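Local coordinates for protein arginine decarboxylase (Campylobacter jejuni subsp. jejuni, PDB 3NZP) that probably catalyses the pyridoxal 5'-phosphate-dependent decarboxylation of arginine to agmatine, a step in bacterial spermidine biosynthesis, at residues I62-F66 with G78-V82; V82-V87 with E320-A326; N105-G111 with G126-N132. All coordinates share one frame; numbering follows the deposited sequence.

In the fold
All three contacts lie in the pyridoxal-binding barrel, a closed ring of eight parallel strands surrounded by helices. Interaction 1 seats helix 52-72 on the start of strand 79-84; interaction 2 begins at Val82, where interaction 1 ends, and joins the end of that strand to the residues following strand 316-319. Interaction 3 pairs the next two strands, 107-110 and 128-131, and falls in sequence between the two halves of interaction 2. Centres are 11 to 14 Å apart. Strands 79-84 and 107-110 are neighbours, bonded through Tyr83 and Glu109 among others, so one run of barrel wall leads from the helix-covered outside to the cofactor held at interaction 2.

Interaction 1: I62-F66 with G78-V82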
loop_
_atom_site.group_PDB
_atom_site.type_symbol
_atom_site.label_atom_id
_atom_site.label_comp_id
_atom_site.label_asym_id
_atom_site.label_seq_id
_atom_site.Cartn_x
_atom_site.Cartn_y
_atom_site.Cartn_z
ATOM N N ILE B 62 21.754 13.431 14.829
ATOM C CA ILE B 62 22.426 12.150 14.628
ATOM C C ILE B 62 23.925 12.343 14.833
ATOM O O ILE B 62 24.526 11.704 15.700
ATOM C CB ILE B 62 22.169 11.585 13.210
ATOM C CG1 ILE B 62 20.695 11.207 13.068
ATOM C CG2 ILE B 62 23.017 10.348 12.956
ATOM C CD1 ILE B 62 20.336 10.691 11.709
ATOM N N TYR B 63 24.531 13.228 14.049
ATOM C CA TYR B 63 25.958 13.490 14.197
ATOM C C TYR B 63 26.282 13.923 15.631
ATOM O O TYR B 63 27.311 13.535 16.194
ATOM C CB TYR B 63 26.401 14.555 13.200
ATOM C CG TYR B 63 26.654 13.974 11.844
ATOM C CD1 TYR B 63 25.616 13.745 10.944
ATOM C CD2 TYR B 63 27.936 13.591 11.482
ATOM C CE1 TYR B 63 25.860 13.144 9.707
ATOM C CE2 TYR B 63 28.191 12.992 10.263
ATOM C CZ TYR B 63 27.155 12.771 9.381
ATOM O OH TYR B 63 27.457 12.166 8.184
ATOM N N GLY B 64 25.382 14.708 16.218
ATOM C CA GLY B 64 25.570 15.173 17.579
ATOM C C GLY B 64 25.771 14.037 18.564
ATOM O O GLY B 64 26.757 14.010 19.295
ATOM N N ASN B 65 24.847 13.084 18.575
ATOM C CA ASN B 65 24.951 11.963 19.489
ATOM C C ASN B 65 26.129 11.045 19.223
ATOM O O ASN B 65 26.819 10.637 20.149
ATOM C CB ASN B 65 23.678 11.133 19.463
ATOM C CG ASN B 65 22.583 11.757 20.262
ATOM O OD1 ASN B 65 21.973 12.728 19.832
ATOM N ND2 ASN B 65 22.337 11.220 21.457
ATOM N N PHE B 66 26.352 10.705 17.964
ATOM C CA PHE B 66 27.448 9.815 17.656
ATOM C C PHE B 66 28.786 10.464 17.956
ATOM O O PHE B 66 29.756 9.776 18.275
ATOM C CB PHE B 66 27.375 9.330 16.197
ATOM C CG PHE B 66 26.687 8.005 16.048
ATOM C CD1 PHE B 66 27.377 6.826 16.273
ATOM C CD2 PHE B 66 25.329 7.939 15.758
ATOM C CE1 PHE B 66 26.728 5.592 16.221
ATOM C CE2 PHE B 66 24.666 6.715 15.701
ATOM C CZ PHE B 66 25.364 5.536 15.934
ATOM N N GLY B 78 36.129 6.931 12.660
ATOM C CA GLY B 78 35.259 8.025 12.287
ATOM C C GLY B 78 33.817 7.585 12.140
ATOM O O GLY B 78 33.509 6.387 12.201
ATOM N N PHE B 79 32.938 8.565 11.939
ATOM C CA PHE B 79 31.509 8.327 11.773
ATOM C C PHE B 79 30.959 9.018 10.549
ATOM O O PHE B 79 31.372 10.122 10.210
ATOM C CB PHE B 79 30.743 8.820 12.992
ATOM C CG PHE B 79 29.265 8.911 12.779
ATOM C CD1 PHE B 79 28.675 10.111 12.389
ATOM C CD2 PHE B 79 28.459 7.799 12.975
ATOM C CE1 PHE B 79 27.296 10.200 12.199
ATOM C CE2 PHE B 79 27.083 7.873 12.787
ATOM C CZ PHE B 79 26.498 9.078 12.401
ATOM N N ASN B 80 30.009 8.365 9.892
ATOM C CA ASN B 80 29.384 8.919 8.701
ATOM C C ASN B 80 27.953 8.425 8.553
ATOM O O ASN B 80 27.659 7.241 8.764
ATOM C CB ASN B 80 30.188 8.545 7.463
ATOM C CG ASN B 80 30.467 9.739 6.580
ATOM O OD1 ASN B 80 31.587 10.265 6.574
ATOM N ND2 ASN B 80 29.444 10.195 5.842
ATOM N N ALA B 81 27.071 9.348 8.179
ATOM C CA ALA B 81 25.653 9.050 7.981
ATOM C C ALA B 81 25.287 9.009 6.501
ATOM O O ALA B 81 25.777 9.803 5.701
ATOM C CB ALA B 81 24.808 10.097 8.680
ATOM N N VAL B 82 24.426 8.073 6.139
ATOM C CA VAL B 82 23.994 7.967 4.761
ATOM C C VAL B 82 22.467 7.921 4.710
ATOM O O VAL B 82 21.826 7.333 5.588
ATOM C CB VAL B 82 24.564 6.706 4.103
ATOM C CG1 VAL B 82 24.236 6.709 2.625
ATOM C CG2 VAL B 82 26.066 6.662 4.296
#
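Phe79 offers one face and two parts of its edge to the helix segment 62-66. Over the face, almost centred, sits Phe66 CB, 3.7 Å from the Phe79 centroid as a CH-pi contact, and the Phe66 ring continues from there as an offset stack, its plane tilted only 12° from that of Phe79. The edge at CD1 and CE1 points at the face of Tyr63: this pair is T-shaped, with centroids 4.9 Å apart and planes at 80°. Farther round the edge, Phe79 CZ meets Ile62 CG2 at 3.7 Å. Phe79 CG stands anti to the backbone N (chi1 166°), which carries the ring out from strand 79-82 between the two aromatic side chains of the helix.

Tyr63 reaches past this ring to the strand backbone. Its CE1 lies 3.4 Å from Ala81 CB, and Ala81 N donates to Tyr63 OH at 2.8 Å in a fairly straight bond. The amide of Asn80, by contrast, is turned to the carbonyl of Asn105. Helix and strand run nearly antiparallel, their axes 9.4 Å apart at closest approach, as expected where a helix covers the outside of an alpha/beta barrel. Helix 292-309 packs against Phe66, and Ile317 and Ile319 of the adjoining strand against Phe79.

The aromatic cluster therefore accounts for most of the buried surface through ring faces and edges, while one hydrogen bond gives a buried strand amide a partner and ties the phenol end of Tyr63 to a definite point on the barrel wall.

Interaction 2: V82-V87 with E320-A326; sequences VYPLKV and ESGRFVA. With PLP (pyridoxal-5'-phosphate), chain E.
Val82 O receives a CA-H...O contact from Glu320 CA at 3.3 Å, and from there the end of strand 79-84 runs beside residues 320-322, with the CA atoms of Tyr83 and Gly322 5.3 Å apart. Pro84 lays its CD carbon 3.5 Å from Glu320 O and 3.6 Å from Gly322 CA, while its CG and CB turn toward the cofactor. A chi1 near 180° (173°) swings the Tyr83 ring so that CD2 comes within 3.9 Å of Val325 CG1; its hydroxyl goes on to the carbonyl of Asn88. Val87 adds a looser touch, CG2 to Ala326 CB at 4.2 Å.

The cofactor lies against both segments: Pro84 and Val87 give it apolar contacts, residues 320-326 polar ones. Arg323 N donates to PLP O2P at 2.7 Å with an angle of 161°; Gly322 N points to the same oxygen at a distance too short to be trusted. Glu320 extends beyond CG and places OE1 2.9 Å from PLP N1, its OE2 bound by Asn270. Lys86, the predicted attachment site, is beside the cofactor but not joined to it in this model, and its exact placement is doubtful.

Apolar packing thus holds the two segments together. The Glu320 and Arg323 side chains are also held from outside them, the guanidinium by Ser236 and Tyr279, while the phosphate oxygen is met by the backbone N-H of Arg323.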
loop_
_atom_site.group_PDB
_atom_site.type_symbol
_atom_site.label_atom_id
_atom_site.label_comp_id
_atom_site.label_asym_id
_atom_site.label_seq_id
_atom_site.Cartn_x
_atom_site.Cartn_y
_atom_site.Cartn_z
ATOM N N VAL B 82 24.426 8.073 6.139
ATOM C CA VAL B 82 23.994 7.967 4.761
ATOM C C VAL B 82 22.467 7.921 4.710
ATOM O O VAL B 82 21.826 7.333 5.588
ATOM C CB VAL B 82 24.564 6.706 4.103
ATOM C CG1 VAL B 82 24.236 6.709 2.625
ATOM C CG2 VAL B 82 26.066 6.662 4.296
ATOM N N TYR B 83 21.882 8.556 3.694
ATOM C CA TYR B 83 20.426 8.579 3.567
ATOM C C TYR B 83 19.853 7.665 2.500
ATOM O O TYR B 83 19.996 7.904 1.307
ATOM C CB TYR B 83 19.905 9.984 3.294
ATOM C CG TYR B 83 18.414 9.991 2.996
ATOM C CD1 TYR B 83 17.935 10.252 1.713
ATOM C CD2 TYR B 83 17.480 9.721 3.998
ATOM C CE1 TYR B 83 16.565 10.245 1.435
ATOM C CE2 TYR B 83 16.108 9.713 3.724
ATOM C CZ TYR B 83 15.661 9.976 2.442
ATOM O OH TYR B 83 14.316 9.977 2.162
ATOM N N PRO B 84 19.170 6.604 2.926
ATOM C CA PRO B 84 18.591 5.694 1.950
ATOM C C PRO B 84 17.414 6.393 1.278
ATOM O O PRO B 84 16.385 6.666 1.909
ATOM C CB PRO B 84 18.181 4.504 2.805
ATOM C CG PRO B 84 17.805 5.130 4.105
ATOM C CD PRO B 84 18.864 6.181 4.306
ATOM N N LEU B 85 17.590 6.698 -0.005
ATOM C CA LEU B 85 16.565 7.376 -0.786
ATOM C C LEU B 85 15.245 6.621 -0.782
ATOM O O LEU B 85 14.177 7.224 -0.877
ATOM C CB LEU B 85 17.039 7.572 -2.219
ATOM C CG LEU B 85 18.083 8.668 -2.413
ATOM C CD1 LEU B 85 18.772 8.454 -3.753
ATOM C CD2 LEU B 85 17.432 10.065 -2.330
ATOM N N LYS B 86 15.320 5.302 -0.645
ATOM C CA LYS B 86 14.117 4.485 -0.647
ATOM C C LYS B 86 13.029 4.905 0.355
ATOM O O LYS B 86 11.867 4.588 0.141
ATOM C CB LYS B 86 14.477 3.012 -0.432
ATOM C CG LYS B 86 14.668 2.610 1.006
ATOM C CD LYS B 86 13.542 1.717 1.479
ATOM C CE LYS B 86 13.540 0.371 0.756
ATOM N NZ LYS B 86 14.796 -0.429 0.941
ATOM N N VAL B 87 13.375 5.611 1.433
ATOM C CA VAL B 87 12.348 6.010 2.407
ATOM C C VAL B 87 11.589 7.261 1.972
ATOM O O VAL B 87 10.548 7.589 2.542
ATOM C CB VAL B 87 12.928 6.259 3.852
ATOM C CG1 VAL B 87 13.945 5.205 4.199
ATOM C CG2 VAL B 87 13.517 7.660 3.968
ATOM N N GLU B 320 22.805 3.975 8.035
ATOM C CA GLU B 320 21.915 4.376 6.946
ATOM C C GLU B 320 20.483 4.537 7.479
ATOM O O GLU B 320 19.530 3.988 6.931
ATOM C CB GLU B 320 21.958 3.346 5.809
ATOM C CG GLU B 320 23.367 2.983 5.339
ATOM C CD GLU B 320 23.387 1.971 4.181
ATOM O OE1 GLU B 320 22.487 1.108 4.117
ATOM O OE2 GLU B 320 24.317 2.033 3.341
ATOM N N SER B 321 20.355 5.300 8.560
ATOM C CA SER B 321 19.074 5.559 9.191
ATOM C C SER B 321 18.334 6.614 8.401
ATOM O O SER B 321 18.693 7.794 8.434
ATOM C CB SER B 321 19.292 6.060 10.612
ATOM O OG SER B 321 20.160 5.184 11.306
ATOM N N GLY B 322 17.307 6.194 7.680
ATOM C CA GLY B 322 16.541 7.140 6.900
ATOM C C GLY B 322 15.284 7.564 7.629
ATOM O O GLY B 322 14.993 8.752 7.754
ATOM N N ARG B 323 14.530 6.593 8.125
ATOM C CA ARG B 323 13.298 6.902 8.825
ATOM C C ARG B 323 13.510 7.982 9.886
ATOM O O ARG B 323 12.758 8.950 9.960
ATOM C CB ARG B 323 12.741 5.645 9.478
ATOM C CG ARG B 323 11.436 5.863 10.200
ATOM C CD ARG B 323 11.116 4.658 11.045
ATOM N NE ARG B 323 10.775 3.478 10.256
ATOM C CZ ARG B 323 9.567 3.250 9.753
ATOM N NH1 ARG B 323 9.338 2.159 9.048
ATOM N NH2 ARG B 323 8.584 4.115 9.956
ATOM N N PHE B 324 14.551 7.824 10.689
ATOM C CA PHE B 324 14.855 8.760 11.758
ATOM C C PHE B 324 14.995 10.207 11.297
ATOM O O PHE B 324 14.395 11.130 11.874
ATOM C CB PHE B 324 16.139 8.329 12.456
ATOM C CG PHE B 324 16.442 9.112 13.679
ATOM C CD1 PHE B 324 15.900 8.744 14.902
ATOM C CD2 PHE B 324 17.245 10.246 13.606
ATOM C CE1 PHE B 324 16.145 9.496 16.046
ATOM C CE2 PHE B 324 17.498 11.007 14.737
ATOM C CZ PHE B 324 16.945 10.633 15.964
ATOM N N VAL B 325 15.778 10.410 10.247
ATOM C CA VAL B 325 16.025 11.752 9.737
ATOM C C VAL B 325 14.890 12.330 8.890
ATOM O O VAL B 325 14.729 13.553 8.795
ATOM C CB VAL B 325 17.366 11.764 8.945
ATOM C CG1 VAL B 325 17.227 11.001 7.662
ATOM C CG2 VAL B 325 17.809 13.171 8.694
ATOM N N ALA B 326 14.068 11.464 8.313
ATOM C CA ALA B 326 12.988 11.956 7.469
ATOM C C ALA B 326 11.584 12.016 8.082
ATOM O O ALA B 326 10.742 12.792 7.636
ATOM C CB ALA B 326 12.959 11.160 6.187
HETATM N N1 PLP E . 19.720 0.428 4.620
HETATM C C2 PLP E . 19.353 -0.442 3.673
HETATM C C2A PLP E . 20.406 -1.290 3.011
HETATM C C3 PLP E . 17.985 -0.544 3.283
HETATM O O3 PLP E . 17.603 -1.431 2.306
HETATM C C4 PLP E . 17.005 0.296 3.968
HETATM C C4A PLP E . 15.571 0.229 3.619
HETATM C C5 PLP E . 17.486 1.213 4.980
HETATM C C6 PLP E . 18.857 1.228 5.273
HETATM C C5A PLP E . 16.534 2.145 5.744
HETATM O O4P PLP E . 16.269 1.656 7.072
HETATM P P PLP E . 15.277 2.705 7.810
HETATM O O1P PLP E . 15.228 2.372 9.246
HETATM O O2P PLP E . 15.796 4.211 7.648
HETATM O O3P PLP E . 13.803 2.584 7.201
#

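Interaction 3: N105-G111 with G126-N132; sequences NYGLEAG and GAPITVN
Asn132 and Glu109 link strand 107-110 to the residue just after strand 128-131, its parallel neighbour in the barrel; the two strands are the first and last elements of a right-handed beta-alpha-beta unit whose crossover is helix 113-122. Asn132 ND2 donates to Glu109 OE1 at 3.0 Å, on the anti side and 22° out of the carboxylate plane, the carboxylate and amide planes being 25° apart. Glu109 makes this reach by starting out extended (chi1 -175°) and bending at the next bond. Asn132 lines the cofactor pocket and packs against Cys483 of the second subunit, the predicted proton donor, consistent with the bond steadying Asn132 in the pocket.

Four backbone bonds form the parallel ladder. Leu108 N binds Pro128 O, Leu108 O takes Thr130 N, Ala110 N binds Thr130 O, and Ala110 O takes Asn132 N at 2.9 Å. CA-H...O contacts run beside them, such as Ile129 CA to Leu108 O at 3.1 Å.

Glu109 and Thr130 share the face turned into the barrel; there Thr130 OG1 lies 3.3 Å from Glu109 CG and bonds to Glu320. Leu108, Ala110, Ile129 and Val131 occupy the reverse face. At the N-terminal end of the pair, Pro128 CD rests 3.6 Å from Asn105 O, and Asn105 ND2 comes to 3.3 Å from Ala127 CA.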
loop_
_atom_site.group_PDB
_atom_site.type_symbol
_atom_site.label_atom_id
_atom_site.label_comp_id
_atom_site.label_asym_id
_atom_site.label_seq_id
_atom_site.Cartn_x
_atom_site.Cartn_y
_atom_site.Cartn_z
ATOM N N ASN B 105 28.885 16.087 5.575
ATOM C CA ASN B 105 29.350 15.087 4.627
ATOM C C ASN B 105 28.363 13.922 4.576
ATOM O O ASN B 105 28.749 12.757 4.407
ATOM C CB ASN B 105 30.724 14.579 5.021
ATOM C CG ASN B 105 31.402 13.854 3.890
ATOM O OD1 ASN B 105 32.029 12.811 4.089
ATOM N ND2 ASN B 105 31.285 14.403 2.687
ATOM N N TYR B 106 27.084 14.258 4.728
ATOM C CA TYR B 106 25.997 13.288 4.713
ATOM C C TYR B 106 25.896 12.692 3.309
ATOM O O TYR B 106 25.819 13.419 2.320
ATOM C CB TYR B 106 24.694 13.996 5.098
ATOM C CG TYR B 106 23.677 13.128 5.802
ATOM C CD1 TYR B 106 23.089 12.049 5.153
ATOM C CD2 TYR B 106 23.300 13.390 7.113
ATOM C CE1 TYR B 106 22.149 11.247 5.788
ATOM C CE2 TYR B 106 22.357 12.594 7.763
ATOM C CZ TYR B 106 21.784 11.522 7.096
ATOM O OH TYR B 106 20.840 10.726 7.725
ATOM N N GLY B 107 25.896 11.368 3.225
ATOM C CA GLY B 107 25.833 10.709 1.933
ATOM C C GLY B 107 24.452 10.253 1.508
ATOM O O GLY B 107 23.456 10.572 2.154
ATOM N N LEU B 108 24.397 9.506 0.407
ATOM C CA LEU B 108 23.141 9.001 -0.130
ATOM C C LEU B 108 23.258 7.524 -0.454
ATOM O O LEU B 108 24.313 7.043 -0.878
ATOM C CB LEU B 108 22.742 9.762 -1.401
ATOM C CG LEU B 108 22.227 11.198 -1.258
ATOM C CD1 LEU B 108 21.983 11.817 -2.620
ATOM C CD2 LEU B 108 20.949 11.184 -0.463
ATOM N N GLU B 109 22.163 6.805 -0.260
ATOM C CA GLU B 109 22.136 5.380 -0.534
ATOM C C GLU B 109 21.121 5.153 -1.645
ATOM O O GLU B 109 20.075 5.795 -1.673
ATOM C CB GLU B 109 21.741 4.629 0.744
ATOM C CG GLU B 109 21.779 3.119 0.647
ATOM C CD GLU B 109 20.508 2.539 0.070
ATOM O OE1 GLU B 109 20.528 1.353 -0.319
ATOM O OE2 GLU B 109 19.480 3.256 0.006
ATOM N N ALA B 110 21.433 4.265 -2.578
ATOM C CA ALA B 110 20.514 3.982 -3.669
ATOM C C ALA B 110 20.371 2.481 -3.794
ATOM O O ALA B 110 21.307 1.732 -3.503
ATOM C CB ALA B 110 21.035 4.566 -4.959
ATOM N N GLY B 111 19.196 2.041 -4.226
ATOM C CA GLY B 111 18.958 0.619 -4.367
ATOM C C GLY B 111 18.341 0.264 -5.705
ATOM O O GLY B 111 17.652 -0.745 -5.823
ATOM N N GLY B 126 32.166 14.218 -3.025
ATOM C CA GLY B 126 32.990 13.977 -1.863
ATOM C C GLY B 126 32.267 13.144 -0.825
ATOM O O GLY B 126 32.889 12.342 -0.111
ATOM N N ALA B 127 30.950 13.325 -0.737
ATOM C CA ALA B 127 30.143 12.561 0.205
ATOM C C ALA B 127 30.023 11.155 -0.349
ATOM O O ALA B 127 30.067 10.952 -1.572
ATOM C CB ALA B 127 28.778 13.180 0.359
ATOM N N PRO B 128 29.882 10.157 0.533
ATOM C CA PRO B 128 29.766 8.767 0.099
ATOM C C PRO B 128 28.400 8.415 -0.497
ATOM O O PRO B 128 27.362 8.984 -0.128
ATOM C CB PRO B 128 30.072 7.990 1.372
ATOM C CG PRO B 128 29.446 8.842 2.417
ATOM C CD PRO B 128 29.802 10.260 1.998
ATOM N N ILE B 129 28.418 7.485 -1.439
ATOM C CA ILE B 129 27.208 7.018 -2.064
ATOM C C ILE B 129 27.298 5.511 -1.992
ATOM O O ILE B 129 28.194 4.911 -2.587
ATOM C CB ILE B 129 27.122 7.471 -3.538
ATOM C CG1 ILE B 129 26.881 8.974 -3.601
ATOM C CG2 ILE B 129 25.978 6.762 -4.253
ATOM C CD1 ILE B 129 26.797 9.499 -5.006
ATOM N N THR B 130 26.412 4.895 -1.220
ATOM C CA THR B 130 26.423 3.441 -1.125
ATOM C C THR B 130 25.339 2.937 -2.064
ATOM O O THR B 130 24.359 3.641 -2.332
ATOM C CB THR B 130 26.143 2.930 0.316
ATOM O OG1 THR B 130 25.012 3.612 0.867
ATOM C CG2 THR B 130 27.355 3.143 1.214
ATOM N N VAL B 131 25.524 1.727 -2.576
ATOM C CA VAL B 131 24.563 1.134 -3.496
ATOM C C VAL B 131 24.219 -0.311 -3.105
ATOM O O VAL B 131 25.054 -1.211 -3.202
ATOM C CB VAL B 131 25.109 1.124 -4.954
ATOM C CG1 VAL B 131 24.021 0.666 -5.901
ATOM C CG2 VAL B 131 25.602 2.502 -5.348
ATOM N N ASN B 132 22.988 -0.531 -2.660
ATOM C CA ASN B 132 22.556 -1.867 -2.272
ATOM C C ASN B 132 21.582 -2.416 -3.298
ATOM O O ASN B 132 21.200 -1.716 -4.234
ATOM C CB ASN B 132 21.908 -1.823 -0.894
ATOM C CG ASN B 132 22.893 -1.441 0.181
ATOM O OD1 ASN B 132 23.920 -2.105 0.357
ATOM N ND2 ASN B 132 22.600 -0.363 0.908
#